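Putative hydrolase (Acinetobacter sp. NBRC 100985, PDB 4XUK) probably hydrolyses organophosphorus triesters, and perhaps lactones, at a two-zinc centre of the metallo-beta-lactamase type. Local coordinates at residues L30-L43 against S222-Y236. The protein carries 2 engineered substitutions. Sequence-based numbering, arbitrary orientation.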
ATOM      1  N   LEU A  30       8.868  -5.047  22.629  1.00 20.74           N
ATOM      2  CA  LEU A  30       8.862  -3.596  22.812  1.00 20.33           C
ATOM      3  C   LEU A  30       7.463  -3.075  23.141  1.00 20.37           C
ATOM      4  O   LEU A  30       7.316  -1.979  23.685  1.00 22.36           O
ATOM      5  CB  LEU A  30       9.446  -2.884  21.590  1.00 22.68           C
ATOM      6  CG  LEU A  30      10.917  -3.165  21.289  1.00 25.46           C
ATOM      7  CD1 LEU A  30      11.355  -2.441  20.027  1.00 22.55           C
ATOM      8  CD2 LEU A  30      11.815  -2.772  22.461  1.00 27.06           C
ATOM      9  N   PHE A  31       6.436  -3.860  22.823  1.00 22.48           N
ATOM     10  CA  PHE A  31       5.077  -3.484  23.198  1.00 21.77           C
ATOM     11  C   PHE A  31       4.903  -3.717  24.693  1.00 26.53           C
ATOM     12  O   PHE A  31       5.181  -4.806  25.193  1.00 23.58           O
ATOM     13  CB  PHE A  31       4.048  -4.258  22.376  1.00 20.51           C
ATOM     14  CG  PHE A  31       4.047  -3.888  20.909  1.00 19.69           C
ATOM     15  CD1 PHE A  31       3.649  -2.620  20.499  1.00 21.48           C
ATOM     16  CD2 PHE A  31       4.453  -4.801  19.948  1.00 22.18           C
ATOM     17  CE1 PHE A  31       3.658  -2.274  19.149  1.00 19.74           C
ATOM     18  CE2 PHE A  31       4.461  -4.467  18.606  1.00 23.29           C
ATOM     19  CZ  PHE A  31       4.060  -3.205  18.203  1.00 26.18           C
ATOM     20  N   LYS A  32       4.431  -2.718  25.397  1.00 24.58           N
ATOM     21  CA  LYS A  32       4.427  -2.693  26.845  1.00 27.34           C
ATOM     22  C   LYS A  32       3.112  -3.060  27.470  1.00 29.46           C
ATOM     23  O   LYS A  32       2.083  -2.748  26.965  1.00 26.66           O
ATOM     24  CB  LYS A  32       4.824  -1.301  27.348  1.00 29.35           C
ATOM     25  CG  LYS A  32       6.298  -0.969  27.305  1.00 33.42           C
ATOM     26  CD  LYS A  32       6.786  -0.391  28.626  1.00 46.51           C
ATOM     27  CE  LYS A  32       6.216   0.974  28.956  1.00 42.10           C
ATOM     28  NZ  LYS A  32       5.266   0.966  30.090  1.00 40.90           N
ATOM     29  N   ASP A  33       3.184  -3.736  28.599  1.00 33.46           N
ATOM     30  CA  ASP A  33       2.022  -4.045  29.403  1.00 33.38           C
ATOM     31  C   ASP A  33       0.877  -4.670  28.608  1.00 36.39           C
ATOM     32  O   ASP A  33      -0.248  -4.294  28.707  1.00 38.83           O
ATOM     33  CB  ASP A  33       1.535  -2.799  30.078  1.00 32.87           C
ATOM     34  CG  ASP A  33       2.398  -2.366  31.148  1.00 38.00           C
ATOM     35  OD1 ASP A  33       3.479  -2.856  31.347  1.00 43.28           O
ATOM     36  OD2 ASP A  33       1.967  -1.506  31.825  1.00 57.16           O
ATOM     37  N   ILE A  34       1.222  -5.614  27.793  1.00 33.73           N
ATOM     38  CA  ILE A  34       0.255  -6.427  27.077  1.00 26.94           C
ATOM     39  C   ILE A  34       0.869  -7.811  27.014  1.00 25.04           C
ATOM     40  O   ILE A  34       2.065  -7.944  26.766  1.00 26.69           O
ATOM     41  CB  ILE A  34      -0.079  -5.821  25.675  1.00 28.75           C
ATOM     42  CG1 ILE A  34      -1.079  -6.694  24.909  1.00 28.80           C
ATOM     43  CG2 ILE A  34       1.189  -5.560  24.868  1.00 25.30           C
ATOM     44  CD1 ILE A  34      -1.898  -5.923  23.862  1.00 34.57           C
ATOM     45  N   PRO A  35       0.075  -8.848  27.314  1.00 28.46           N
ATOM     46  CA  PRO A  35       0.640 -10.196  27.271  1.00 31.79           C
ATOM     47  C   PRO A  35       1.164 -10.471  25.877  1.00 27.59           C
ATOM     48  O   PRO A  35       0.479 -10.149  24.899  1.00 26.98           O
ATOM     49  CB  PRO A  35      -0.571 -11.086  27.546  1.00 26.97           C
ATOM     50  CG  PRO A  35      -1.502 -10.229  28.324  1.00 30.82           C
ATOM     51  CD  PRO A  35      -1.343  -8.861  27.709  1.00 30.58           C
ATOM     52  N   GLN A  36       2.365 -11.036  25.793  1.00 25.62           N
ATOM     53  CA  GLN A  36       2.987 -11.316  24.507  1.00 26.79           C
ATOM     54  C   GLN A  36       2.133 -12.228  23.636  1.00 26.21           C
ATOM     55  O   GLN A  36       2.178 -12.133  22.403  1.00 23.84           O
ATOM     56  CB  GLN A  36       4.391 -11.898  24.707  1.00 26.23           C
ATOM     57  CG  GLN A  36       5.447 -10.816  24.963  1.00 27.23           C
ATOM     58  CD  GLN A  36       5.607  -9.883  23.761  1.00 29.75           C
ATOM     59  OE1 GLN A  36       6.000 -10.316  22.677  1.00 24.46           O
ATOM     60  NE2 GLN A  36       5.290  -8.609  23.948  1.00 25.36           N
ATOM     61  N   GLN A  37       1.353 -13.104  24.265  1.00 24.82           N
ATOM     62  CA  GLN A  37       0.457 -13.976  23.507  1.00 23.66           C
ATOM     63  C   GLN A  37      -0.573 -13.159  22.711  1.00 22.14           C
ATOM     64  O   GLN A  37      -0.891 -13.500  21.566  1.00 21.13           O
ATOM     65  CB  GLN A  37      -0.242 -14.972  24.445  1.00 27.78           C
ATOM     66  CG  GLN A  37      -1.094 -16.027  23.726  1.00 26.48           C
ATOM     67  CD  GLN A  37      -0.274 -17.035  22.931  1.00 26.67           C
ATOM     68  OE1 GLN A  37      -0.698 -17.500  21.872  1.00 29.38           O
ATOM     69  NE2 GLN A  37       0.894 -17.388  23.441  1.00 26.17           N
ATOM     70  N   GLN A  38      -1.081 -12.075  23.306  1.00 22.24           N
ATOM     71  CA  GLN A  38      -2.068 -11.229  22.621  1.00 22.39           C
ATOM     72  C   GLN A  38      -1.407 -10.392  21.536  1.00 21.71           C
ATOM     73  O   GLN A  38      -2.021 -10.107  20.499  1.00 19.14           O
ATOM     74  CB  GLN A  38      -2.799 -10.315  23.612  1.00 24.65           C
ATOM     75  CG  GLN A  38      -3.761 -11.053  24.526  1.00 31.13           C
ATOM     76  CD  GLN A  38      -4.271 -10.175  25.658  1.00 35.54           C
ATOM     77  OE1 GLN A  38      -4.370  -8.953  25.523  1.00 31.74           O
ATOM     78  NE2 GLN A  38      -4.579 -10.797  26.787  1.00 36.70           N
ATOM     79  N   VAL A  39      -0.166  -9.979  21.786  1.00 23.02           N
ATOM     80  CA  VAL A  39       0.632  -9.323  20.758  1.00 22.44           C
ATOM     81  C   VAL A  39       0.738 -10.240  19.554  1.00 22.65           C
ATOM     82  O   VAL A  39       0.482  -9.818  18.426  1.00 22.85           O
ATOM     83  CB  VAL A  39       2.047  -8.951  21.273  1.00 23.21           C
ATOM     84  CG1 VAL A  39       2.937  -8.469  20.125  1.00 20.02           C
ATOM     85  CG2 VAL A  39       1.956  -7.888  22.340  1.00 22.24           C
ATOM     86  N   HIS A  40       1.091 -11.503  19.786  1.00 21.35           N
ATOM     87  CA  HIS A  40       1.219 -12.447  18.682  1.00 23.39           C
ATOM     88  C   HIS A  40      -0.109 -12.750  17.990  1.00 22.81           C
ATOM     89  O   HIS A  40      -0.146 -12.916  16.768  1.00 19.47           O
ATOM     90  CB  HIS A  40       1.963 -13.724  19.113  1.00 25.90           C
ATOM     91  CG  HIS A  40       3.426 -13.504  19.336  1.00 31.78           C
ATOM     92  ND1 HIS A  40       4.275 -13.105  18.326  1.00 30.65           N
ATOM     93  CD2 HIS A  40       4.186 -13.594  20.455  1.00 32.52           C
ATOM     94  CE1 HIS A  40       5.498 -12.968  18.809  1.00 34.13           C
ATOM     95  NE2 HIS A  40       5.470 -13.255  20.101  1.00 33.25           N
ATOM     96  N   GLU A  41      -1.194 -12.802  18.760  1.00 21.93           N
ATOM     97  CA  GLU A  41      -2.533 -12.913  18.177  1.00 19.66           C
ATOM     98  C   GLU A  41      -2.810 -11.771  17.196  1.00 19.02           C
ATOM     99  O   GLU A  41      -3.225 -11.997  16.055  1.00 18.15           O
ATOM    100  CB  GLU A  41      -3.583 -12.908  19.291  1.00 22.13           C
ATOM    101  CG  GLU A  41      -3.620 -14.213  20.092  1.00 22.95           C
ATOM    102  CD  GLU A  41      -4.312 -14.055  21.440  1.00 26.33           C
ATOM    103  OE1 GLU A  41      -4.128 -14.929  22.321  1.00 24.40           O
ATOM    104  OE2 GLU A  41      -5.036 -13.052  21.610  1.00 20.09           O
ATOM    105  N   ILE A  42      -2.568 -10.538  17.632  1.00 20.08           N
ATOM    106  CA  ILE A  42      -2.826  -9.385  16.771  1.00 20.04           C
ATOM    107  C   ILE A  42      -1.929  -9.416  15.527  1.00 18.07           C
ATOM    108  O   ILE A  42      -2.405  -9.194  14.412  1.00 18.49           O
ATOM    109  CB  ILE A  42      -2.731  -8.058  17.559  1.00 20.02           C
ATOM    110  CG1 ILE A  42      -3.818  -8.011  18.641  1.00 17.66           C
ATOM    111  CG2 ILE A  42      -2.876  -6.857  16.631  1.00 19.36           C
ATOM    112  CD1 ILE A  42      -3.604  -6.957  19.717  1.00 21.50           C
ATOM    113  N   LEU A  43      -0.647  -9.728  15.704  1.00 18.69           N
ATOM    114  CA  LEU A  43       0.271  -9.807  14.564  1.00 20.81           C
ATOM    115  C   LEU A  43      -0.152 -10.890  13.550  1.00 18.27           C
ATOM    116  O   LEU A  43       0.001 -10.726  12.336  1.00 18.41           O
ATOM    117  CB  LEU A  43       1.702 -10.038  15.062  1.00 17.07           C
ATOM    118  CG  LEU A  43       2.359  -8.908  15.853  1.00 22.63           C
ATOM    119  CD1 LEU A  43       3.715  -9.331  16.399  1.00 22.07           C
ATOM    120  CD2 LEU A  43       2.507  -7.670  14.983  1.00 22.60           C
ATOM    121  N   SER A 222       2.873   1.254  14.911  1.00 17.62           N
ATOM    122  CA  SER A 222       2.399   0.020  14.291  1.00 15.96           C
ATOM    123  C   SER A 222       0.986   0.223  13.778  1.00 17.12           C
ATOM    124  O   SER A 222       0.232   0.996  14.370  1.00 16.52           O
ATOM    125  CB  SER A 222       2.428  -1.112  15.333  1.00 21.31           C
ATOM    126  OG  SER A 222       1.605  -0.807  16.457  1.00 19.37           O
ATOM    127  N   HIS A 223       0.624  -0.444  12.680  1.00 15.54           N
ATOM    128  CA  HIS A 223      -0.755  -0.396  12.208  1.00 17.31           C
ATOM    129  C   HIS A 223      -1.540  -1.574  12.758  1.00 17.75           C
ATOM    130  O   HIS A 223      -2.709  -1.764  12.414  1.00 17.26           O
ATOM    131  CB  HIS A 223      -0.821  -0.405  10.666  1.00 17.19           C
ATOM    132  CG  HIS A 223      -0.267  -1.651  10.048  1.00 19.45           C
ATOM    133  ND1 HIS A 223       1.028  -2.072  10.263  1.00 19.11           N
ATOM    134  CD2 HIS A 223      -0.831  -2.573   9.231  1.00 19.21           C
ATOM    135  CE1 HIS A 223       1.238  -3.199   9.609  1.00 21.06           C
ATOM    136  NE2 HIS A 223       0.124  -3.527   8.975  1.00 20.26           N
ATOM    137  N   THR A 224      -0.890  -2.353  13.624  1.00 19.46           N
ATOM    138  CA  THR A 224      -1.429  -3.621  14.094  1.00 20.26           C
ATOM    139  C   THR A 224      -1.797  -3.551  15.576  1.00 19.80           C
ATOM    140  O   THR A 224      -2.943  -3.258  15.916  1.00 18.29           O
ATOM    141  CB  THR A 224      -0.428  -4.784  13.848  1.00 18.00           C
ATOM    142  OG1 THR A 224       0.816  -4.507  14.503  1.00 18.36           O
ATOM    143  CG2 THR A 224      -0.157  -4.936  12.355  1.00 19.36           C
ATOM    144  N   VAL A 225      -0.823  -3.812  16.445  1.00 17.05           N
ATOM    145  CA  VAL A 225      -1.058  -3.855  17.893  1.00 16.75           C
ATOM    146  C   VAL A 225      -1.711  -2.574  18.406  1.00 19.77           C
ATOM    147  O   VAL A 225      -2.711  -2.625  19.134  1.00 18.02           O
ATOM    148  CB  VAL A 225       0.258  -4.087  18.672  1.00 20.70           C
ATOM    149  CG1 VAL A 225       0.012  -4.035  20.170  1.00 22.73           C
ATOM    150  CG2 VAL A 225       0.872  -5.437  18.300  1.00 21.55           C
ATOM    151  N   GLN A 226      -1.161  -1.421  18.021  1.00 17.62           N
ATOM    152  CA  GLN A 226      -1.623  -0.159  18.596  1.00 17.60           C
ATOM    153  C   GLN A 226      -2.868   0.424  17.929  1.00 19.30           C
ATOM    154  O   GLN A 226      -3.339   1.500  18.308  1.00 17.46           O
ATOM    155  CB  GLN A 226      -0.482   0.856  18.624  1.00 19.58           C
ATOM    156  CG  GLN A 226       0.679   0.427  19.501  1.00 17.24           C
ATOM    157  CD  GLN A 226       1.900   1.281  19.264  1.00 18.86           C
ATOM    158  OE1 GLN A 226       2.397   1.363  18.145  1.00 18.24           O
ATOM    159  NE2 GLN A 226       2.370   1.947  20.308  1.00 16.98           N
ATOM    160  N   PHE A 227      -3.411  -0.277  16.939  1.00 17.49           N
ATOM    161  CA  PHE A 227      -4.731   0.092  16.438  1.00 19.07           C
ATOM    162  C   PHE A 227      -5.823  -0.780  17.069  1.00 19.33           C
ATOM    163  O   PHE A 227      -6.829  -0.254  17.546  1.00 20.98           O
ATOM    164  CB  PHE A 227      -4.784   0.075  14.901  1.00 18.16           C
ATOM    165  CG  PHE A 227      -4.311   1.369  14.269  1.00 18.87           C
ATOM    166  CD1 PHE A 227      -2.957   1.687  14.237  1.00 18.73           C
ATOM    167  CD2 PHE A 227      -5.221   2.274  13.734  1.00 17.05           C
ATOM    168  CE1 PHE A 227      -2.515   2.879  13.669  1.00 17.46           C
ATOM    169  CE2 PHE A 227      -4.784   3.476  13.160  1.00 18.32           C
ATOM    170  CZ  PHE A 227      -3.427   3.770  13.130  1.00 16.33           C
ATOM    171  N   ASP A 228      -5.631  -2.097  17.082  1.00 19.52           N
ATOM    172  CA  ASP A 228      -6.575  -2.985  17.766  1.00 17.14           C
ATOM    173  C   ASP A 228      -6.573  -2.723  19.273  1.00 21.54           C
ATOM    174  O   ASP A 228      -7.616  -2.801  19.922  1.00 22.16           O
ATOM    175  CB  ASP A 228      -6.223  -4.458  17.501  1.00 19.07           C
ATOM    176  CG  ASP A 228      -6.488  -4.884  16.068  1.00 20.68           C
ATOM    177  OD1 ASP A 228      -6.553  -4.010  15.175  1.00 19.23           O
ATOM    178  OD2 ASP A 228      -6.619  -6.108  15.827  1.00 20.62           O
ATOM    179  N   ARG A 229      -5.401  -2.412  19.825  1.00 18.66           N
ATOM    180  CA  ARG A 229      -5.280  -2.115  21.246  1.00 21.07           C
ATOM    181  C   ARG A 229      -4.541  -0.794  21.460  1.00 19.13           C
ATOM    182  O   ARG A 229      -3.380  -0.789  21.873  1.00 19.76           O
ATOM    183  CB  ARG A 229      -4.535  -3.248  21.945  1.00 24.90           C
ATOM    184  CG  ARG A 229      -4.729  -3.265  23.449  1.00 37.44           C
ATOM    185  CD  ARG A 229      -5.993  -4.033  23.816  1.00 37.91           C
ATOM    186  NE  ARG A 229      -5.843  -5.439  23.476  1.00 47.48           N
ATOM    187  CZ  ARG A 229      -5.629  -6.405  24.365  1.00 46.63           C
ATOM    188  NH1 ARG A 229      -5.568  -6.126  25.666  1.00 41.05           N
ATOM    189  NH2 ARG A 229      -5.491  -7.656  23.952  1.00 39.06           N
ATOM    190  N   PRO A 230      -5.219   0.341  21.205  1.00 19.69           N
ATOM    191  CA  PRO A 230      -4.539   1.642  21.206  1.00 19.48           C
ATOM    192  C   PRO A 230      -3.932   2.032  22.560  1.00 21.80           C
ATOM    193  O   PRO A 230      -3.083   2.917  22.597  1.00 18.53           O
ATOM    194  CB  PRO A 230      -5.655   2.626  20.825  1.00 18.67           C
ATOM    195  CG  PRO A 230      -6.923   1.943  21.177  1.00 22.05           C
ATOM    196  CD  PRO A 230      -6.663   0.476  20.931  1.00 21.72           C
ATOM    197  N   GLU A 231      -4.331   1.388  23.633  1.00 18.49           N
ATOM    198  CA  GLU A 231      -3.774   1.609  24.968  1.00 22.19           C
ATOM    199  C   GLU A 231      -2.378   1.041  25.167  1.00 23.16           C
ATOM    200  O   GLU A 231      -1.782   1.255  26.138  1.00 21.66           O
ATOM    201  CB  GLU A 231      -4.738   1.103  26.019  1.00 24.06           C
ATOM    202  CG  GLU A 231      -4.873  -0.386  26.012  1.00 26.98           C
ATOM    203  CD  GLU A 231      -6.024  -0.933  25.159  1.00 36.63           C
ATOM    204  OE1 GLU A 231      -6.596  -1.927  25.604  1.00 44.96           O
ATOM    205  OE2 GLU A 231      -6.336  -0.430  24.077  1.00 26.37           O
ATOM    206  N   THR A 232      -1.863   0.370  24.166  1.00 20.28           N
ATOM    207  CA  THR A 232      -0.555  -0.279  24.247  1.00 21.39           C
ATOM    208  C   THR A 232       0.604   0.694  24.023  1.00 20.64           C
ATOM    209  O   THR A 232       0.775   1.226  22.929  1.00 19.01           O
ATOM    210  CB  THR A 232      -0.444  -1.396  23.182  1.00 23.67           C
ATOM    211  OG1 THR A 232      -1.574  -2.278  23.282  1.00 17.92           O
ATOM    212  CG2 THR A 232       0.851  -2.184  23.348  1.00 21.74           C
ATOM    213  N   ALA A 233       1.418   0.918  25.047  1.00 23.84           N
ATOM    214  CA  ALA A 233       2.592   1.767  24.884  1.00 19.42           C
ATOM    215  C   ALA A 233       3.736   0.998  24.213  1.00 23.20           C
ATOM    216  O   ALA A 233       3.661  -0.222  24.023  1.00 21.72           O
ATOM    217  CB  ALA A 233       3.029   2.329  26.227  1.00 24.20           C
ATOM    218  N   ILE A 234       4.796   1.710  23.844  1.00 19.54           N
ATOM    219  CA  ILE A 234       5.985   1.050  23.321  1.00 21.98           C
ATOM    220  C   ILE A 234       7.193   1.534  24.111  1.00 20.77           C
ATOM    221  O   ILE A 234       7.172   2.644  24.659  1.00 21.46           O
ATOM    222  CB  ILE A 234       6.154   1.297  21.796  1.00 22.33           C
ATOM    223  CG1 ILE A 234       7.209   0.353  21.211  1.00 22.39           C
ATOM    224  CG2 ILE A 234       6.447   2.772  21.513  1.00 18.44           C
ATOM    225  CD1 ILE A 234       7.172   0.261  19.698  1.00 24.15           C
ATOM    226  N   GLU A 235       8.227   0.700  24.190  1.00 19.85           N
ATOM    227  CA  GLU A 235       9.416   1.004  24.988  1.00 26.66           C
ATOM    228  C   GLU A 235      10.147   2.287  24.555  1.00 24.62           C
ATOM    229  O   GLU A 235      10.883   2.881  25.350  1.00 22.35           O
ATOM    230  CB  GLU A 235      10.387  -0.183  24.963  1.00 30.86           C
ATOM    231  CG  GLU A 235      11.168  -0.362  26.259  1.00 37.53           C
ATOM    232  CD  GLU A 235      10.269  -0.753  27.423  1.00 41.53           C
ATOM    233  OE1 GLU A 235       9.885   0.140  28.209  1.00 41.05           O
ATOM    234  OE2 GLU A 235       9.944  -1.956  27.555  1.00 48.61           O
ATOM    235  N   TYR A 236       9.952   2.703  23.303  1.00 21.73           N
ATOM    236  CA  TYR A 236      10.553   3.932  22.794  1.00 21.48           C
ATOM    237  C   TYR A 236       9.985   5.204  23.442  1.00 20.07           C
ATOM    238  O   TYR A 236      10.626   6.266  23.395  1.00 24.21           O
ATOM    239  CB  TYR A 236      10.382   4.032  21.263  1.00 21.71           C
ATOM    240  CG  TYR A 236      10.979   2.881  20.467  1.00 23.68           C
ATOM    241  CD1 TYR A 236      12.219   2.350  20.789  1.00 27.61           C
ATOM    242  CD2 TYR A 236      10.293   2.339  19.384  1.00 27.50           C
ATOM    243  CE1 TYR A 236      12.756   1.303  20.059  1.00 34.39           C
ATOM    244  CE2 TYR A 236      10.825   1.297  18.651  1.00 32.18           C
ATOM    245  CZ  TYR A 236      12.058   0.786  18.996  1.00 32.71           C
ATOM    246  OH  TYR A 236      12.594  -0.250  18.267  1.00 43.18           O
TER
HETATM  247  O   HOH W   1       0.730  -0.358  27.549  1.00 31.77           O
HETATM  248  O   HOH W   2      -5.309  -8.229  27.775  1.00 39.58           O
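A single backbone bridge, Phe-31 with Ile-234, ties the loop before helix 36-45 to the loop that follows the short helix 225-228. Glu-235 N donates to Leu-30 O at 2.9 Å. Lys-32 N donates to Ala-233 O at 3.0 Å, from above the carbonyl plane. A water joins Lys-32 O to Ala-233 N.

The Phe-31 ring is buried against helix 225-228. Val-225 sits over one face, with CG2 3.9 Å from the ring centroid in a CH-pi contact. With its CG anti to the carbonyl carbon (chi1 -67°), Phe-31 turns its ring toward this helix. Gln-226 CD lies at the ring edge. The Gln-226 amide is held by Ser-222 OG, Thr-232 O and His-221 N. Ile-42 CG2 packs on Thr-224 C at 3.6 Å.

Nearby, Ile-34 CD1 lies over the centre of the Arg-229 guanidinium, 3.8 Å from CZ. Gln-38 OE1 lies at the guanidinium edge, modelled too close to Arg-229 NH2 (2.3 Å) for bond details to be trusted. The Leu-30 CD1 methyl presses closely on the phenol end of Tyr-236, with OH at 3.1 Å. The side chain of Tyr-236 lies about 6 Å from a zinc ion. The contact thus joins helix 36-45 and the loop before it to segment 222-236, which probably borders the active site of this metallo-beta-lactamase fold.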